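Local coordinates for protein ribose-phosphate pyrophosphokinase (Sulfolobus solfataricus, PDB 4TWB) that transfers the pyrophosphoryl group of ATP to the 1-hydroxyl of ribose 5-phosphate, making the central metabolite PRPP in a magnesium-dependent reaction, at residues M1-G6 / L20-V25; P87-S92 / I104-I109; E154-P159 / G209-I214. All blocks are in the same frame, centred on the assembly; numbering follows the deposited sequence.

Contact 1: residues M1-G6 / L20-V25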
loop_
_atom_site.group_PDB
_atom_site.type_symbol
_atom_site.label_atom_id
_atom_site.label_comp_id
_atom_site.label_asym_id
_atom_site.label_seq_id
_atom_site.Cartn_x
_atom_site.Cartn_y
_atom_site.Cartn_z
ATOM N N MET A 1 17.949 9.636 -22.406
ATOM C CA MET A 1 17.798 8.936 -21.132
ATOM C C MET A 1 17.780 9.891 -19.955
ATOM O O MET A 1 18.601 10.808 -19.888
ATOM C CB MET A 1 18.937 7.943 -20.916
ATOM C CG MET A 1 18.767 6.632 -21.639
ATOM S SD MET A 1 19.825 5.368 -20.908
ATOM C CE MET A 1 18.997 5.133 -19.350
ATOM N N ILE A 2 16.851 9.669 -19.024
ATOM C CA ILE A 2 16.863 10.397 -17.755
ATOM C C ILE A 2 16.500 9.502 -16.577
ATOM O O ILE A 2 15.890 8.442 -16.737
ATOM C CB ILE A 2 15.934 11.627 -17.757
ATOM C CG1 ILE A 2 14.474 11.196 -17.811
ATOM C CG2 ILE A 2 16.252 12.544 -18.920
ATOM C CD1 ILE A 2 13.536 12.358 -17.694
ATOM N N ILE A 3 16.894 9.948 -15.392
ATOM C CA ILE A 3 16.644 9.211 -14.172
ATOM C C ILE A 3 15.560 9.935 -13.407
ATOM O O ILE A 3 15.675 11.135 -13.144
ATOM C CB ILE A 3 17.899 9.172 -13.272
ATOM C CG1 ILE A 3 18.998 8.336 -13.919
ATOM C CG2 ILE A 3 17.550 8.628 -11.903
ATOM C CD1 ILE A 3 20.332 8.505 -13.246
ATOM N N ILE A 4 14.505 9.213 -13.051
ATOM C CA ILE A 4 13.487 9.781 -12.187
ATOM C C ILE A 4 13.579 9.131 -10.836
ATOM O O ILE A 4 13.434 7.923 -10.727
ATOM C CB ILE A 4 12.063 9.583 -12.741
ATOM C CG1 ILE A 4 11.912 10.288 -14.092
ATOM C CG2 ILE A 4 11.052 10.137 -11.757
ATOM C CD1 ILE A 4 10.634 9.969 -14.800
ATOM N N GLY A 5 13.814 9.942 -9.811
ATOM C CA GLY A 5 13.845 9.457 -8.446
ATOM C C GLY A 5 12.480 9.452 -7.785
ATOM O O GLY A 5 11.848 10.499 -7.622
ATOM N N GLY A 6 12.022 8.271 -7.392
ATOM C CA GLY A 6 10.741 8.148 -6.722
ATOM C C GLY A 6 10.744 8.717 -5.320
ATOM O O GLY A 6 11.630 9.486 -4.942
ATOM N N LEU A 20 26.460 7.611 -14.229
ATOM C CA LEU A 20 26.078 7.411 -15.620
ATOM C C LEU A 20 26.102 8.713 -16.401
ATOM O O LEU A 20 25.986 8.709 -17.629
ATOM C CB LEU A 20 24.689 6.794 -15.696
ATOM C CG LEU A 20 24.572 5.411 -15.076
ATOM C CD1 LEU A 20 23.106 5.000 -14.997
ATOM C CD2 LEU A 20 25.371 4.422 -15.909
ATOM N N SER A 21 26.258 9.821 -15.675
ATOM C CA SER A 21 26.112 11.163 -16.245
ATOM C C SER A 21 24.831 11.288 -17.073
ATOM O O SER A 21 24.851 11.501 -18.289
ATOM C CB SER A 21 27.366 11.566 -17.025
ATOM O OG SER A 21 28.375 11.973 -16.118
ATOM N N ILE A 22 23.721 11.113 -16.375
ATOM C CA ILE A 22 22.388 11.251 -16.929
ATOM C C ILE A 22 21.692 12.267 -16.028
ATOM O O ILE A 22 21.954 12.315 -14.822
ATOM C CB ILE A 22 21.650 9.904 -16.887
ATOM C CG1 ILE A 22 22.051 9.031 -18.072
ATOM C CG2 ILE A 22 20.161 10.096 -16.905
ATOM C CD1 ILE A 22 21.189 7.789 -18.215
ATOM N N PRO A 23 20.825 13.100 -16.607
ATOM C CA PRO A 23 20.147 14.129 -15.809
ATOM C C PRO A 23 19.154 13.524 -14.810
ATOM O O PRO A 23 18.489 12.531 -15.127
ATOM C CB PRO A 23 19.403 14.961 -16.863
ATOM C CG PRO A 23 19.978 14.541 -18.205
ATOM C CD PRO A 23 20.422 13.134 -18.023
ATOM N N LEU A 24 19.058 14.118 -13.625
ATOM C CA LEU A 24 18.192 13.595 -12.580
ATOM C C LEU A 24 16.948 14.456 -12.339
ATOM O O LEU A 24 17.046 15.649 -12.023
ATOM C CB LEU A 24 18.973 13.435 -11.275
ATOM C CG LEU A 24 18.155 13.093 -10.029
ATOM C CD1 LEU A 24 17.435 11.759 -10.171
ATOM C CD2 LEU A 24 19.046 13.089 -8.802
ATOM N N VAL A 25 15.781 13.829 -12.466
ATOM C CA VAL A 25 14.502 14.482 -12.203
ATOM C C VAL A 25 13.819 13.842 -10.997
ATOM O O VAL A 25 13.507 12.651 -11.014
ATOM C CB VAL A 25 13.585 14.355 -13.420
ATOM C CG1 VAL A 25 12.159 14.700 -13.048
ATOM C CG2 VAL A 25 14.092 15.238 -14.548
#

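Contact 2: residues P87-S92 / I104-I109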
loop_
_atom_site.group_PDB
_atom_site.type_symbol
_atom_site.label_atom_id
_atom_site.label_comp_id
_atom_site.label_asym_id
_atom_site.label_seq_id
_atom_site.Cartn_x
_atom_site.Cartn_y
_atom_site.Cartn_z
ATOM N N PRO A 87 15.501 -1.459 -5.843
ATOM C CA PRO A 87 16.596 -2.093 -5.104
ATOM C C PRO A 87 16.112 -3.224 -4.197
ATOM O O PRO A 87 16.581 -4.353 -4.316
ATOM C CB PRO A 87 17.191 -0.933 -4.294
ATOM C CG PRO A 87 16.933 0.268 -5.143
ATOM C CD PRO A 87 15.586 0.011 -5.795
ATOM N N TYR A 88 15.194 -2.929 -3.291
ATOM C CA TYR A 88 14.559 -3.989 -2.519
ATOM C C TYR A 88 13.118 -4.181 -2.992
ATOM O O TYR A 88 12.292 -3.283 -2.855
ATOM C CB TYR A 88 14.588 -3.684 -1.019
ATOM C CG TYR A 88 13.800 -4.688 -0.204
ATOM C CD1 TYR A 88 14.230 -6.006 -0.086
ATOM C CD2 TYR A 88 12.617 -4.325 0.434
ATOM C CE1 TYR A 88 13.504 -6.936 0.652
ATOM C CE2 TYR A 88 11.882 -5.247 1.170
ATOM C CZ TYR A 88 12.333 -6.551 1.277
ATOM O OH TYR A 88 11.609 -7.469 2.006
ATOM N N LEU A 89 12.825 -5.345 -3.557
ATOM C CA LEU A 89 11.480 -5.661 -3.998
ATOM C C LEU A 89 10.702 -6.337 -2.867
ATOM O O LEU A 89 11.090 -7.397 -2.391
ATOM C CB LEU A 89 11.534 -6.569 -5.226
ATOM C CG LEU A 89 10.173 -6.979 -5.794
ATOM C CD1 LEU A 89 9.307 -5.758 -6.041
ATOM C CD2 LEU A 89 10.344 -7.779 -7.069
ATOM N N ALA A 90 9.601 -5.726 -2.436
ATOM C CA ALA A 90 8.817 -6.263 -1.318
ATOM C C ALA A 90 7.995 -7.482 -1.727
ATOM O O ALA A 90 7.775 -7.725 -2.899
ATOM C CB ALA A 90 7.917 -5.180 -0.711
ATOM N N TYR A 91 7.558 -8.255 -0.749
ATOM C CA TYR A 91 6.793 -9.474 -0.996
ATOM C C TYR A 91 7.602 -10.522 -1.753
ATOM O O TYR A 91 7.055 -11.335 -2.496
ATOM C CB TYR A 91 5.442 -9.148 -1.664
ATOM C CG TYR A 91 4.521 -8.411 -0.708
ATOM C CD1 TYR A 91 3.675 -9.109 0.151
ATOM C CD2 TYR A 91 4.542 -7.017 -0.620
ATOM C CE1 TYR A 91 2.850 -8.443 1.060
ATOM C CE2 TYR A 91 3.724 -6.337 0.282
ATOM C CZ TYR A 91 2.880 -7.060 1.118
ATOM O OH TYR A 91 2.080 -6.401 2.015
ATOM N N SER A 92 8.914 -10.508 -1.539
ATOM C CA SER A 92 9.802 -11.449 -2.208
ATOM C C SER A 92 9.844 -12.763 -1.461
ATOM O O SER A 92 9.988 -13.825 -2.066
ATOM C CB SER A 92 11.203 -10.871 -2.321
ATOM O OG SER A 92 11.190 -9.803 -3.235
ATOM N N ILE A 104 0.234 -16.013 -3.731
ATOM C CA ILE A 104 1.567 -15.817 -4.244
ATOM C C ILE A 104 1.774 -14.329 -4.481
ATOM O O ILE A 104 1.693 -13.848 -5.612
ATOM C CB ILE A 104 1.781 -16.606 -5.539
ATOM C CG1 ILE A 104 1.350 -18.060 -5.326
ATOM C CG2 ILE A 104 3.236 -16.535 -5.965
ATOM C CD1 ILE A 104 1.307 -18.883 -6.588
ATOM N N SER A 105 2.043 -13.605 -3.394
ATOM C CA SER A 105 2.133 -12.143 -3.417
ATOM C C SER A 105 3.032 -11.616 -4.533
ATOM O O SER A 105 2.657 -10.689 -5.251
ATOM C CB SER A 105 2.629 -11.609 -2.071
ATOM O OG SER A 105 1.929 -12.195 -0.984
ATOM N N ILE A 106 4.218 -12.201 -4.674
ATOM C CA ILE A 106 5.184 -11.687 -5.631
ATOM C C ILE A 106 4.628 -11.768 -7.055
ATOM O O ILE A 106 4.963 -10.946 -7.915
ATOM C CB ILE A 106 6.570 -12.387 -5.512
ATOM C CG1 ILE A 106 7.665 -11.567 -6.196
ATOM C CG2 ILE A 106 6.532 -13.778 -6.095
ATOM C CD1 ILE A 106 7.956 -10.237 -5.534
ATOM N N LYS A 107 3.765 -12.744 -7.302
ATOM C CA LYS A 107 3.182 -12.904 -8.636
ATOM C C LYS A 107 2.278 -11.723 -8.958
ATOM O O LYS A 107 2.354 -11.136 -10.038
ATOM C CB LYS A 107 2.385 -14.209 -8.743
ATOM C CG LYS A 107 1.729 -14.423 -10.099
ATOM C CD LYS A 107 1.169 -15.833 -10.247
ATOM C CE LYS A 107 -0.207 -15.983 -9.625
ATOM N NZ LYS A 107 -1.300 -15.613 -10.584
ATOM N N THR A 108 1.425 -11.376 -7.997
ATOM C CA THR A 108 0.511 -10.255 -8.129
ATOM C C THR A 108 1.267 -8.944 -8.321
ATOM O O THR A 108 0.955 -8.159 -9.218
ATOM C CB THR A 108 -0.377 -10.129 -6.892
ATOM O OG1 THR A 108 -1.116 -11.339 -6.702
ATOM C CG2 THR A 108 -1.353 -8.968 -7.046
ATOM N N ILE A 109 2.255 -8.703 -7.472
ATOM C CA ILE A 109 3.041 -7.491 -7.573
ATOM C C ILE A 109 3.661 -7.383 -8.955
ATOM O O ILE A 109 3.600 -6.330 -9.594
ATOM C CB ILE A 109 4.164 -7.488 -6.539
ATOM C CG1 ILE A 109 3.590 -7.661 -5.140
ATOM C CG2 ILE A 109 4.974 -6.203 -6.635
ATOM C CD1 ILE A 109 2.948 -6.414 -4.635
#

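Contact 3: residues E154-P159 / G209-I214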
loop_
_atom_site.group_PDB
_atom_site.type_symbol
_atom_site.label_atom_id
_atom_site.label_comp_id
_atom_site.label_asym_id
_atom_site.label_seq_id
_atom_site.Cartn_x
_atom_site.Cartn_y
_atom_site.Cartn_z
ATOM N N GLU A 154 38.529 -5.212 3.397
ATOM C CA GLU A 154 39.028 -4.022 4.086
ATOM C C GLU A 154 38.917 -4.147 5.600
ATOM O O GLU A 154 39.805 -3.715 6.330
ATOM C CB GLU A 154 38.271 -2.775 3.650
ATOM C CG GLU A 154 38.513 -2.348 2.217
ATOM C CD GLU A 154 37.700 -1.116 1.839
ATOM O OE1 GLU A 154 37.042 -0.535 2.737
ATOM O OE2 GLU A 154 37.722 -0.732 0.646
ATOM N N ILE A 155 37.832 -4.756 6.062
ATOM C CA ILE A 155 37.449 -4.713 7.469
ATOM C C ILE A 155 37.785 -5.984 8.235
ATOM O O ILE A 155 37.900 -5.973 9.455
ATOM C CB ILE A 155 35.945 -4.474 7.590
ATOM C CG1 ILE A 155 35.594 -3.102 7.042
ATOM C CG2 ILE A 155 35.478 -4.612 9.029
ATOM C CD1 ILE A 155 34.149 -2.996 6.646
ATOM N N ILE A 156 37.951 -7.083 7.519
ATOM C CA ILE A 156 38.156 -8.356 8.182
ATOM C C ILE A 156 39.494 -8.999 7.854
ATOM O O ILE A 156 39.774 -9.341 6.701
ATOM C CB ILE A 156 36.980 -9.302 7.911
ATOM C CG1 ILE A 156 35.679 -8.576 8.281
ATOM C CG2 ILE A 156 37.155 -10.610 8.673
ATOM C CD1 ILE A 156 34.625 -9.445 8.867
ATOM N N GLU A 157 40.318 -9.137 8.889
ATOM C CA GLU A 157 41.623 -9.760 8.777
ATOM C C GLU A 157 41.462 -11.267 8.958
ATOM O O GLU A 157 41.065 -11.722 10.025
ATOM C CB GLU A 157 42.532 -9.190 9.864
ATOM C CG GLU A 157 44.021 -9.364 9.622
ATOM C CD GLU A 157 44.854 -8.781 10.750
ATOM O OE1 GLU A 157 44.340 -8.713 11.889
ATOM O OE2 GLU A 157 46.017 -8.392 10.500
ATOM N N ASP A 158 41.755 -12.038 7.916
ATOM C CA ASP A 158 41.577 -13.498 7.956
ATOM C C ASP A 158 40.086 -13.891 8.020
ATOM O O ASP A 158 39.595 -14.356 9.051
ATOM C CB ASP A 158 42.363 -14.119 9.126
ATOM C CG ASP A 158 42.475 -15.633 9.027
ATOM O OD1 ASP A 158 42.582 -16.291 10.085
ATOM O OD2 ASP A 158 42.459 -16.165 7.896
ATOM N N PRO A 159 39.365 -13.711 6.903
ATOM C CA PRO A 159 37.932 -13.973 6.849
ATOM C C PRO A 159 37.593 -15.429 6.563
ATOM O O PRO A 159 38.182 -16.057 5.697
ATOM C CB PRO A 159 37.474 -13.129 5.653
ATOM C CG PRO A 159 38.698 -12.409 5.147
ATOM C CD PRO A 159 39.857 -13.183 5.624
ATOM N N GLY A 209 39.400 -20.362 15.190
ATOM C CA GLY A 209 40.317 -19.240 15.301
ATOM C C GLY A 209 40.212 -18.163 14.238
ATOM O O GLY A 209 40.984 -17.202 14.251
ATOM N N LYS A 210 39.258 -18.313 13.321
ATOM C CA LYS A 210 39.093 -17.368 12.213
ATOM C C LYS A 210 38.025 -16.296 12.473
ATOM O O LYS A 210 37.149 -16.474 13.314
ATOM C CB LYS A 210 38.793 -18.109 10.908
ATOM C CG LYS A 210 39.901 -19.042 10.475
ATOM C CD LYS A 210 39.910 -19.243 8.970
ATOM C CE LYS A 210 41.034 -20.187 8.531
ATOM N NZ LYS A 210 42.380 -19.710 8.982
ATOM N N ASP A 211 38.124 -15.180 11.754
ATOM C CA ASP A 211 37.134 -14.105 11.822
ATOM C C ASP A 211 35.961 -14.385 10.883
ATOM O O ASP A 211 36.011 -14.042 9.703
ATOM C CB ASP A 211 37.760 -12.768 11.426
ATOM C CG ASP A 211 38.554 -12.141 12.540
ATOM O OD1 ASP A 211 38.208 -12.359 13.712
ATOM O OD2 ASP A 211 39.518 -11.409 12.249
ATOM N N VAL A 212 34.902 -14.989 11.410
ATOM C CA VAL A 212 33.780 -15.420 10.586
ATOM C C VAL A 212 32.863 -14.284 10.132
ATOM O O VAL A 212 32.612 -13.331 10.872
ATOM C CB VAL A 212 32.949 -16.477 11.304
ATOM C CG1 VAL A 212 31.731 -16.850 10.475
ATOM C CG2 VAL A 212 33.809 -17.695 11.594
ATOM N N VAL A 213 32.385 -14.388 8.898
ATOM C CA VAL A 213 31.404 -13.457 8.359
ATOM C C VAL A 213 30.211 -14.252 7.865
ATOM O O VAL A 213 30.326 -15.050 6.935
ATOM C CB VAL A 213 31.958 -12.662 7.175
ATOM C CG1 VAL A 213 30.946 -11.640 6.703
ATOM C CG2 VAL A 213 33.243 -11.985 7.565
ATOM N N ILE A 214 29.064 -14.050 8.500
ATOM C CA ILE A 214 27.844 -14.746 8.103
ATOM C C ILE A 214 27.023 -13.910 7.125
ATOM O O ILE A 214 26.559 -12.818 7.465
ATOM C CB ILE A 214 26.979 -15.102 9.310
ATOM C CG1 ILE A 214 27.843 -15.712 10.409
ATOM C CG2 ILE A 214 25.887 -16.068 8.898
ATOM C CD1 ILE A 214 27.068 -16.227 11.590
#

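Contact 1: residues M1-G6 / L20-V25
I3 and L24 lie side by side in the parallel pairing of strand 2-5 with strand 24-31, the two strands of a beta-alpha-beta unit whose crossover is helix 12-20. Three backbone bonds join them, their direction reversing from one to the next: I3 N donates to P23 O, V25 N to I3 O, and G5 N to V25 O. V25 N lies 2.8 Å from I3 O. The bond from I3 N to P23 O measures 3.0 Å, as does that from G5 N to V25 O. The bonds to P23 O and I3 O are almost straight, whereas the one to V25 O is bent to 150° at the hydrogen.

On the face bearing I3 and L24, the CD1 branch of L24 lies 3.6 Å from I3 CG2. The other branch of I3 runs toward I22, crossing it at about a right angle, with CG1 3.7 Å from I22 CG2. I22 CD1 is directed instead at M1, where it packs 3.5 Å from M1 CB. The methionine chain turns at its last torsion (chi3 70°), and this brings the terminal methyl CE to the same I22 CD1 at 3.6 Å. On the face bearing I4 and V25 the side chains meet at longer range, I4 CG1 lying 4.4 Å from V25 CB.

A Schellman motif at S21 ends helix 12-20 and turns the chain toward I22. That helix also packs through S17 on I3 and L24, while S17 OG hydrogen-bonds I22 O. Along the other edge of strand 2-5, strand 49-53 takes up the backbone of I2 and I4, and the amino terminus M1 N forms a hydrogen bond with E48 OE2.

Contact 2: residues P87-S92 / I104-I109
L89 and I106 open the apolar part of this buried contact, their side chains meeting at an oblique angle. L89 CD2 lies 3.8 Å from I106 CD1, while the other methyl of the leucine, CD1, is turned to I109, 4.4 Å from its CG2. I109 also receives Y91, whose CB is 4.2 Å from I109 CG1. The tyrosine ring adds an oblique approach to the first turn of the helix: Y91 CD1 sits 3.5 Å from S105 CB, and I109 CD1 likewise comes to the ring obliquely.

No hydrogen bond spans the two segments, and the carbonyls of A90 and Y91 meet the carbons of I106. With CG1 of I106 anti to its backbone N (chi1 -162°), the chain bends at chi2 (66°) and puts CD1 3.4 Å from Y91 O, with A90 O also close by. The loop P87-S92 follows strand 81-86 of the mixed sheet of the N-terminal PRTase-like domain, and I104-I109 starts helix 105-114. The residues between them include R93 and Q94, which bind ATP, and Q94 touches S105. Within the loop, S92 OG donates to L89 O at 2.6 Å from a position above the carbonyl plane, an internal bond that closes the turn through A90 and Y91.

Polar links to the second subunit come from both segments. Y91 N bonds E36 OE1 of the second subunit, a residue of the AMP pocket; Y91 OH is held by D61 of its own chain and by S37 N of the second subunit. K107 NZ, on the helix side, makes a salt bridge with D76 of the second subunit. About 6 Å separates the side chain of Y91 from a bound AMP, nearest atom to nearest atom.

Contact 3: residues E154-P159 / G209-I214
K210 and D158 meet where strand 211-216 pairs in parallel with the start of strand 159-163, two neighbours in the sheet of the phosphoribosyltransferase domain. From K210 CB, CG leaves anti to the carbonyl carbon (chi1 -62°) and lies 3.9 Å from D158 OD1. CD follows at 4.1 Å from that same D158 OD1 and is as close to OD2. The chain bends at its last torsion (chi4 -57°), which sets NZ 3.6 Å from D158 OD1 in a salt bridge, with OD2 only slightly farther. An alanine here would lack everything beyond CB and would probably leave the exposed D158 carboxylate without this counter-charge and freer to turn.

The backbone beside this pair is tied by D211 N, which donates to D158 O at 3.2 Å. One residue on, P159 CA makes a CA-H...O contact with D211 O at 3.4 Å. D211 CB lies 3.5 Å from I156 CG2, which sets the residue just after helix 145-155 against the strand. D211 OD1 is hydrogen-bonded to S239 OG of the next strand, 239-244.

From the N terminus the contacts come in series, none enclosing or crossing another. Contact 1 closes a 13-residue excursion, out through helix 12-20 and back to the neighbouring strand. Contact 2 brings together the two ends of the connection from strand 81-86 to helix 105-114, with eleven residues between its segments, R93 and Q94 of the ATP site among them. Contact 3 lies in the phosphoribosyltransferase domain and closes a span of 49 residues, uniting the exit of helix 145-155 with strand 211-216 of the other sheet. Contacts 1 and 2 thus belong to the N-terminal domain, about 25 Å apart between centres; contact 3 lies across the chain's centre from contact 2, about 33 Å between centres.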